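Local coordinates for protein galactokinase (Bifidobacterium longum subsp. infantis ATCC 15697 = JCM 1222 = DSM 20088, PDB 6TEQ) that probably phosphorylates galactose at the expense of ATP, as a GHMP-family galactokinase, and binds 2-deoxy-2-fluoro-galactose in its sugar pocket, at residues A52-I58 against A203-R209; V41-H47 against R363-G367. All blocks are in the same frame, centred on the assembly; numbering follows the deposited sequence.

Contact 1: residues A52-I58 against A203-R209; sequences AGLCLPI and ALLLDCR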
ATOM      1  N   ALA A  52      15.052   1.285   3.189  1.00 14.09           N
ATOM      2  CA  ALA A  52      15.618   2.168   2.139  1.00 10.89           C
ATOM      3  C   ALA A  52      15.804   1.358   0.835  1.00 14.32           C
ATOM      4  O   ALA A  52      16.720   1.641   0.042  1.00 13.43           O
ATOM      5  CB  ALA A  52      16.937   2.797   2.598  1.00 12.71           C
ATOM      6  N   GLY A  53      14.961   0.347   0.609  1.00 13.31           N
ATOM      7  CA  GLY A  53      15.107  -0.543  -0.534  1.00 11.81           C
ATOM      8  C   GLY A  53      14.330  -0.071  -1.734  1.00 14.20           C
ATOM      9  O   GLY A  53      14.014   1.105  -1.864  1.00 15.17           O
ATOM     10  N   LEU A  54      14.108  -1.018  -2.614  1.00 12.26           N
ATOM     11  CA  LEU A  54      13.343  -0.829  -3.861  1.00 12.50           C
ATOM     12  C   LEU A  54      11.989  -1.480  -3.691  1.00 11.30           C
ATOM     13  O   LEU A  54      11.886  -2.553  -3.057  1.00 11.83           O
ATOM     14  CB  LEU A  54      14.023  -1.478  -5.066  1.00 12.77           C
ATOM     15  CG  LEU A  54      15.409  -0.925  -5.355  1.00 13.96           C
ATOM     16  CD1 LEU A  54      16.059  -1.706  -6.484  1.00 15.36           C
ATOM     17  CD2 LEU A  54      15.346   0.552  -5.708  1.00 12.98           C
ATOM     18  N   CYS A  55      10.975  -0.871  -4.335  0.50 10.40           N
ATOM     19  CA  CYS A  55       9.588  -1.393  -4.368  0.50  9.04           C
ATOM     20  C   CYS A  55       9.043  -1.221  -5.774  0.50 10.42           C
ATOM     21  O   CYS A  55       9.633  -0.458  -6.568  0.50  9.84           O
ATOM     22  CB  CYS A  55       8.681  -0.704  -3.352  0.50  7.66           C
ATOM     23  SG  CYS A  55       9.436  -0.477  -1.717  0.50  7.64           S
ATOM     24  N   LEU A  56       7.937  -1.893  -6.047  1.00 10.41           N
ATOM     25  CA  LEU A  56       7.286  -1.820  -7.366  1.00 11.20           C
ATOM     26  C   LEU A  56       5.783  -1.941  -7.252  1.00 11.09           C
ATOM     27  O   LEU A  56       5.221  -2.957  -7.674  1.00 11.23           O
ATOM     28  CB  LEU A  56       7.905  -2.889  -8.267  1.00 10.53           C
ATOM     29  CG  LEU A  56       7.602  -2.720  -9.745  1.00 11.60           C
ATOM     30  CD1 LEU A  56       8.287  -1.471 -10.314  1.00 11.43           C
ATOM     31  CD2 LEU A  56       8.048  -3.946 -10.501  1.00 13.30           C
ATOM     32  N   PRO A  57       5.122  -0.897  -6.701  1.00 11.65           N
ATOM     33  CA  PRO A  57       3.662  -0.937  -6.652  1.00 12.07           C
ATOM     34  C   PRO A  57       2.986  -0.387  -7.904  1.00 11.86           C
ATOM     35  O   PRO A  57       3.570   0.299  -8.708  1.00 12.28           O
ATOM     36  CB  PRO A  57       3.349  -0.012  -5.467  1.00 12.36           C
ATOM     37  CG  PRO A  57       4.470   1.036  -5.493  1.00 12.66           C
ATOM     38  CD  PRO A  57       5.721   0.203  -5.877  1.00 12.02           C
ATOM     39  N   ILE A  58       1.736  -0.835  -8.034  1.00 11.17           N
ATOM     40  CA  ILE A  58       0.734  -0.234  -8.947  1.00  9.63           C
ATOM     41  C   ILE A  58      -0.400   0.289  -8.099  1.00 10.99           C
ATOM     42  O   ILE A  58      -0.663  -0.253  -6.982  1.00 12.00           O
ATOM     43  CB  ILE A  58       0.241  -1.229 -10.000  1.00 11.56           C
ATOM     44  CG1 ILE A  58      -0.438  -2.443  -9.382  1.00 13.07           C
ATOM     45  CG2 ILE A  58       1.387  -1.616 -10.909  1.00 11.37           C
ATOM     46  CD1 ILE A  58      -1.230  -3.265 -10.333  1.00 13.31           C
ATOM     47  N   ALA A 203       4.048   0.589 -13.394  1.00 12.09           N
ATOM     48  CA  ALA A 203       4.447   0.331 -12.013  1.00 11.34           C
ATOM     49  C   ALA A 203       5.444   1.405 -11.596  1.00 11.90           C
ATOM     50  O   ALA A 203       6.188   1.883 -12.449  1.00 14.88           O
ATOM     51  CB  ALA A 203       4.978  -1.094 -11.950  1.00 14.21           C
ATOM     52  N   LEU A 204       5.445   1.709 -10.328  1.00 10.05           N
ATOM     53  CA  LEU A 204       6.279   2.739  -9.780  1.00 11.79           C
ATOM     54  C   LEU A 204       7.557   2.117  -9.187  1.00 11.41           C
ATOM     55  O   LEU A 204       7.519   1.429  -8.107  1.00 12.88           O
ATOM     56  CB  LEU A 204       5.487   3.465  -8.709  1.00 12.28           C
ATOM     57  CG  LEU A 204       6.217   4.675  -8.121  1.00 12.93           C
ATOM     58  CD1 LEU A 204       6.142   5.829  -9.091  1.00 17.50           C
ATOM     59  CD2 LEU A 204       5.624   5.071  -6.792  1.00 13.91           C
ATOM     60  N   LEU A 205       8.681   2.130  -9.907  1.00 11.04           N
ATOM     61  CA  LEU A 205       9.950   1.610  -9.287  1.00 10.19           C
ATOM     62  C   LEU A 205      10.451   2.695  -8.319  1.00 12.40           C
ATOM     63  O   LEU A 205      10.949   3.748  -8.741  1.00 12.02           O
ATOM     64  CB  LEU A 205      10.958   1.313 -10.394  1.00 12.16           C
ATOM     65  CG  LEU A 205      12.315   0.875  -9.911  1.00 13.27           C
ATOM     66  CD1 LEU A 205      12.261  -0.330  -8.981  1.00 15.61           C
ATOM     67  CD2 LEU A 205      13.215   0.640 -11.095  1.00 12.80           C
ATOM     68  N   LEU A 206      10.179   2.446  -7.048  1.00 11.80           N
ATOM     69  CA  LEU A 206      10.357   3.424  -5.962  1.00 12.80           C
ATOM     70  C   LEU A 206      11.635   3.049  -5.227  1.00 11.93           C
ATOM     71  O   LEU A 206      11.800   1.924  -4.740  1.00 13.35           O
ATOM     72  CB  LEU A 206       9.116   3.361  -5.085  1.00 13.88           C
ATOM     73  CG  LEU A 206       9.229   4.157  -3.794  1.00 13.95           C
ATOM     74  CD1 LEU A 206       9.204   5.635  -4.107  1.00 16.43           C
ATOM     75  CD2 LEU A 206       8.102   3.787  -2.867  1.00 13.92           C
ATOM     76  N   ASP A 207      12.541   4.014  -5.147  1.00 11.87           N
ATOM     77  CA  ASP A 207      13.782   3.876  -4.422  1.00 13.03           C
ATOM     78  C   ASP A 207      13.661   4.610  -3.119  1.00 14.41           C
ATOM     79  O   ASP A 207      13.502   5.829  -3.158  1.00 14.42           O
ATOM     80  CB  ASP A 207      14.912   4.348  -5.331  1.00 11.85           C
ATOM     81  CG  ASP A 207      16.302   4.104  -4.765  1.00 12.54           C
ATOM     82  OD1 ASP A 207      16.451   4.075  -3.526  1.00 13.74           O
ATOM     83  OD2 ASP A 207      17.229   3.918  -5.613  1.00 16.93           O
ATOM     84  N   CYS A 208      13.675   3.868  -2.016  1.00 12.37           N
ATOM     85  CA  CYS A 208      13.324   4.430  -0.700  1.00 12.89           C
ATOM     86  C   CYS A 208      14.537   5.009   0.040  1.00 12.88           C
ATOM     87  O   CYS A 208      14.368   5.313   1.228  1.00 15.59           O
ATOM     88  CB  CYS A 208      12.635   3.359   0.121  1.00 14.32           C
ATOM     89  SG  CYS A 208      11.042   2.929  -0.657  1.00 15.66           S
ATOM     90  N   ARG A 209      15.699   5.172  -0.643  1.00 13.33           N
ATOM     91  CA  ARG A 209      16.817   5.813   0.084  1.00 13.75           C
ATOM     92  C   ARG A 209      16.388   7.223   0.471  1.00 15.11           C
ATOM     93  O   ARG A 209      15.897   7.975  -0.349  1.00 15.76           O
ATOM     94  CB  ARG A 209      18.080   5.778  -0.747  1.00 15.57           C
ATOM     95  CG  ARG A 209      18.692   4.390  -0.815  1.00 15.22           C
ATOM     96  CD  ARG A 209      19.824   4.417  -1.811  1.00 16.05           C
ATOM     97  NE  ARG A 209      19.431   4.684  -3.180  1.00 17.56           N
ATOM     98  CZ  ARG A 209      20.227   5.124  -4.152  1.00 17.11           C
ATOM     99  NH1 ARG A 209      21.448   5.519  -3.932  1.00 23.99           N
ATOM    100  NH2 ARG A 209      19.720   5.268  -5.352  1.00 23.81           N
TER

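Contact 2: residues V41-H47 against R363-G367; sequences VNLIGEH and RMTGG. With GAF (2-deoxy-2-fluoro-alpha-D-galactopyranose), chain M.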
ATOM      1  N   VAL A  41      -1.450  -2.434  -5.093  0.50 11.35           N
ATOM      2  CA  VAL A  41      -0.774  -3.742  -4.905  0.50 14.84           C
ATOM      3  C   VAL A  41       0.721  -3.577  -5.177  0.50 12.51           C
ATOM      4  O   VAL A  41       1.130  -3.070  -6.223  0.50 13.46           O
ATOM      5  CB  VAL A  41      -1.394  -4.854  -5.764  0.50 16.15           C
ATOM      6  CG1 VAL A  41      -2.631  -5.437  -5.145  0.50 17.51           C
ATOM      7  CG2 VAL A  41      -1.785  -4.350  -7.123  0.50 19.47           C
ATOM      8  N   ASN A  42       1.507  -4.085  -4.250  1.00 11.15           N
ATOM      9  CA  ASN A  42       2.963  -4.113  -4.418  1.00 11.14           C
ATOM     10  C   ASN A  42       3.270  -5.329  -5.278  1.00 11.13           C
ATOM     11  O   ASN A  42       3.034  -6.448  -4.859  1.00 11.63           O
ATOM     12  CB  ASN A  42       3.697  -4.086  -3.094  1.00 12.19           C
ATOM     13  CG  ASN A  42       5.132  -3.683  -3.288  1.00 12.20           C
ATOM     14  OD1 ASN A  42       5.474  -3.084  -4.304  1.00 12.86           O
ATOM     15  ND2 ASN A  42       5.937  -4.071  -2.317  1.00 11.82           N
ATOM     16  N   LEU A  43       3.812  -5.110  -6.456  1.00 10.19           N
ATOM     17  CA  LEU A  43       4.099  -6.261  -7.318  1.00 11.24           C
ATOM     18  C   LEU A  43       5.215  -7.076  -6.667  1.00  9.85           C
ATOM     19  O   LEU A  43       5.173  -8.310  -6.722  1.00 10.97           O
ATOM     20  CB  LEU A  43       4.462  -5.827  -8.726  1.00 10.36           C
ATOM     21  CG  LEU A  43       3.406  -5.079  -9.515  1.00 10.26           C
ATOM     22  CD1 LEU A  43       4.013  -4.610 -10.801  1.00 13.06           C
ATOM     23  CD2 LEU A  43       2.164  -5.931  -9.764  1.00 11.58           C
ATOM     24  N   ILE A  44       6.259  -6.394  -6.205  1.00 11.40           N
ATOM     25  CA  ILE A  44       7.421  -7.048  -5.569  1.00 10.36           C
ATOM     26  C   ILE A  44       8.228  -5.959  -4.893  1.00 11.92           C
ATOM     27  O   ILE A  44       8.037  -4.791  -5.180  1.00 12.01           O
ATOM     28  CB  ILE A  44       8.206  -7.799  -6.695  1.00 10.51           C
ATOM     29  CG1 ILE A  44       9.167  -8.810  -6.119  1.00 11.25           C
ATOM     30  CG2 ILE A  44       8.884  -6.885  -7.684  1.00 11.35           C
ATOM     31  CD1 ILE A  44       9.707  -9.808  -7.134  1.00 11.47           C
ATOM     32  N   GLY A  45       9.039  -6.382  -3.948  1.00  9.25           N
ATOM     33  CA  GLY A  45       9.826  -5.482  -3.099  1.00 10.30           C
ATOM     34  C   GLY A  45       9.089  -5.245  -1.816  1.00  8.88           C
ATOM     35  O   GLY A  45       8.684  -4.131  -1.524  1.00 12.41           O
ATOM     36  N   GLU A  46       8.932  -6.307  -1.078  1.00 11.31           N
ATOM     37  CA  GLU A  46       8.116  -6.354   0.118  1.00 11.88           C
ATOM     38  C   GLU A  46       9.010  -6.353   1.347  1.00 11.90           C
ATOM     39  O   GLU A  46      10.071  -6.997   1.409  1.00 13.60           O
ATOM     40  CB  GLU A  46       7.251  -7.608   0.117  1.00 11.43           C
ATOM     41  CG  GLU A  46       5.907  -7.407   0.777  1.00 12.18           C
ATOM     42  CD  GLU A  46       4.989  -6.562  -0.122  1.00 12.41           C
ATOM     43  OE1 GLU A  46       4.904  -5.315   0.122  1.00 13.00           O
ATOM     44  OE2 GLU A  46       4.405  -7.116  -1.114  1.00 14.74           O
ATOM     45  N   HIS A  47       8.608  -5.501   2.265  1.00 10.99           N
ATOM     46  CA  HIS A  47       9.341  -5.290   3.496  1.00  9.50           C
ATOM     47  C   HIS A  47      10.718  -4.700   3.213  1.00 10.75           C
ATOM     48  O   HIS A  47      11.664  -4.969   3.982  1.00 11.67           O
ATOM     49  CB  HIS A  47       9.293  -6.502   4.343  1.00 10.18           C
ATOM     50  CG  HIS A  47       8.027  -6.703   5.065  1.00 11.10           C
ATOM     51  ND1 HIS A  47       7.684  -5.997   6.210  1.00 12.20           N
ATOM     52  CD2 HIS A  47       6.946  -7.497   4.767  1.00 11.29           C
ATOM     53  CE1 HIS A  47       6.467  -6.385   6.551  1.00 13.31           C
ATOM     54  NE2 HIS A  47       6.010  -7.265   5.712  1.00 13.66           N
ATOM     55  N   ARG A 363       2.082 -14.547  -5.073  1.00 10.20           N
ATOM     56  CA  ARG A 363       2.711 -14.121  -3.831  1.00  9.57           C
ATOM     57  C   ARG A 363       1.700 -13.340  -3.026  1.00  9.02           C
ATOM     58  O   ARG A 363       0.891 -12.608  -3.596  1.00 11.32           O
ATOM     59  CB  ARG A 363       3.956 -13.252  -4.091  1.00 10.60           C
ATOM     60  CG  ARG A 363       3.714 -12.008  -4.927  1.00 11.75           C
ATOM     61  CD  ARG A 363       4.972 -11.263  -5.295  1.00 12.77           C
ATOM     62  NE  ARG A 363       5.550 -10.719  -4.102  1.00 12.99           N
ATOM     63  CZ  ARG A 363       5.141  -9.644  -3.418  1.00 11.15           C
ATOM     64  NH1 ARG A 363       5.652  -9.425  -2.235  1.00 12.17           N
ATOM     65  NH2 ARG A 363       4.314  -8.773  -3.906  1.00 12.55           N
ATOM     66  N   MET A 364       1.903 -13.358  -1.723  1.00 10.30           N
ATOM     67  CA  MET A 364       1.270 -12.333  -0.885  1.00  9.98           C
ATOM     68  C   MET A 364       1.750 -10.939  -1.320  1.00  9.64           C
ATOM     69  O   MET A 364       2.849 -10.791  -1.857  1.00 11.00           O
ATOM     70  CB  MET A 364       1.599 -12.593   0.559  1.00 13.16           C
ATOM     71  CG  MET A 364       3.091 -12.578   0.939  1.00 13.60           C
ATOM     72  SD  MET A 364       3.402 -11.939   2.577  1.00 13.85           S
ATOM     73  CE  MET A 364       3.116 -10.200   2.291  1.00 14.00           C
ATOM     74  N   THR A 365       0.929  -9.927  -1.084  1.00 11.83           N
ATOM     75  CA  THR A 365       1.282  -8.512  -1.337  1.00 11.34           C
ATOM     76  C   THR A 365       0.992  -7.681  -0.080  1.00 10.58           C
ATOM     77  O   THR A 365       0.048  -8.000   0.698  1.00 14.76           O
ATOM     78  CB  THR A 365       0.514  -7.936  -2.558  1.00 12.52           C
ATOM     79  OG1 THR A 365       1.104  -6.695  -2.981  1.00 11.99           O
ATOM     80  CG2 THR A 365      -0.973  -7.758  -2.331  1.00 15.07           C
ATOM     81  N   GLY A 366       1.838  -6.682   0.139  1.00 12.25           N
ATOM     82  CA  GLY A 366       1.676  -5.802   1.262  1.00 13.49           C
ATOM     83  C   GLY A 366       2.392  -6.359   2.518  1.00 11.35           C
ATOM     84  O   GLY A 366       3.299  -7.147   2.408  1.00 13.43           O
ATOM     85  N   GLY A 367       1.884  -5.979   3.690  1.00 12.81           N
ATOM     86  CA  GLY A 367       2.567  -6.287   4.947  1.00 13.60           C
ATOM     87  C   GLY A 367       2.542  -7.735   5.319  1.00 13.52           C
ATOM     88  O   GLY A 367       3.458  -8.176   5.943  1.00 16.90           O
TER
HETATM   89  C1  GAF M 609       2.703  -2.472   4.895  0.60 14.86           C
HETATM   90  C2  GAF M 609       3.270  -1.078   5.057  0.60 14.74           C
HETATM   91  F2  GAF M 609       2.244  -0.200   5.171  0.60 15.54           F
HETATM   92  C3  GAF M 609       4.155  -0.686   3.892  0.60 11.94           C
HETATM   93  O3  GAF M 609       4.855   0.474   4.213  0.60 14.69           O
HETATM   94  C4  GAF M 609       5.209  -1.793   3.590  0.60 13.52           C
HETATM   95  O4  GAF M 609       6.216  -1.899   4.589  0.60 14.07           O
HETATM   96  C5  GAF M 609       4.503  -3.095   3.428  0.60 12.35           C
HETATM   97  O5  GAF M 609       3.764  -3.389   4.588  0.60 15.58           O
HETATM   98  C6  GAF M 609       5.435  -4.258   3.151  0.60 11.16           C
HETATM   99  O6  GAF M 609       6.134  -4.083   1.919  0.60  9.59           O
HETATM  100  O1  GAF M 609       1.769  -2.334   3.839  0.60 17.81           O

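Contact 1: residues A52-I58 against A203-R209
Cys-55 and Leu-206 form a hydrogen-bonded antiparallel pair: Cys-55 N donates to Leu-206 O (2.9 Å), and Leu-206 N returns a bond to Cys-55 O. The pairing runs on in both directions, through Leu-204 N to Pro-57 O (2.9 Å) and Cys-208 N to Gly-53 O (2.8 Å). The buried, well-packed part lies around Leu-56. A chi1 of -165° swings CG away from the Leu-56 backbone N and lays CD1 along the partner strand, 3.7 Å from Ala-203 CB and 3.9 Å from Leu-205 CB. Ile-58 CG2 meets the same Ala-203 methyl, and Phe-313 of helix 294-318 also packs on Leu-56. The other end is partly open to solvent. There Leu-54 CD2 rests 3.8 Å from Asp-207 CG, while the carboxylate serves its own strand: OD1 takes Arg-209 N in an Asx turn as well as NE, and OD2 takes NH2 (2.8 Å), a side-on salt bridge. Arg-268 also bonds to OD1 and to Ala-52 O. A leucine in place of Asp-207 would probably leave Arg-209 and Arg-268 without their shared counter-charge and set the Arg-209 guanidinium free to turn. The whole is an antiparallel strand pairing of the mixed sheet, with Pro-57 unable to return a bond, running close to the sugar site, where the side chain of Cys-55 lies about 4 Å from that of Asp-49, a galactose-binding residue.

Contact 2: residues V41-H47 against R363-G367
Val-41 opens the contact with an apolar touch, its CG1 against the CG2 methyl of Thr-365. Asn-42 meets the same threonine through its backbone oxygen: Thr-365 OG1, lying beside its own carbonyl carbon (chi1 -166°), donates to Asn-42 O over 2.7 Å. The Asn-42 side chain turns inward along its own loop. Its ND2 reaches Gly-45 O at 2.9 Å and Glu-46 OE1 at 2.9 Å, both close to the amide plane, while OD1 accepts from Leu-56 N; bonds at both ends of the amide thus fix its rotation. Next, Leu-43 O receives a weak bond from Arg-363 NH2, and Ile-44 lays its CA over one face of the Arg-363 guanidinium, 3.9 Å above the plane and toward the rim.

Glu-46 is the hub. Arg-363 approaches end-on, with NH1 2.9 Å and NH2 3.2 Å from the single atom Glu-46 OE2, both from one face of a carboxylate turned just 22° from the guanidinium plane. A weak bond from Gly-366 N joins them on OE2, whereas OE1 lies beside O6 of the bound sugar. His-47 completes the turn: its N donates to sugar O6 (2.9 Å), sugar C6 sits over the ring face, and NE2 points within the ring plane to Gly-367 O at 2.7 Å, the bond nearly straight (170°). The other ring nitrogen, ND1, is hydrogen-bonded to Tyr-50 OH.

Such a buried cluster of donors on one carboxylate oxygen would tend to keep Glu-46 ionised. Arg-363, too far from the sugar to touch it, probably holds Glu-46 in place as a second-shell residue, with OE1 left beside O6 of the bound fluorogalactose.

In the fold
The two contacts illustrate how strands of two sheets, far apart in sequence, meet at one pocket. Their centres lie 11 Å apart. Strand 54-70 of contact 1 and strand 33-42 of contact 2, which follow each other in the chain, are antiparallel neighbours in the same sheet; backbone pairing of Leu-56 with Leu-43 and of Ile-58 with Val-41 stitches them together. Contact 1 continues that sheet to strand 202-207, whereas contact 2 departs from it to reach strand 361-365, an edge strand of a second sheet. In sequence the order is 41-47, 52-58, 203-209, 363-367, so contact 2 encloses contact 1. Helix 294-318 packs against both. Contact 2 itself brings the galactose-binding signature and the C-terminal GHMP region together at the sugar.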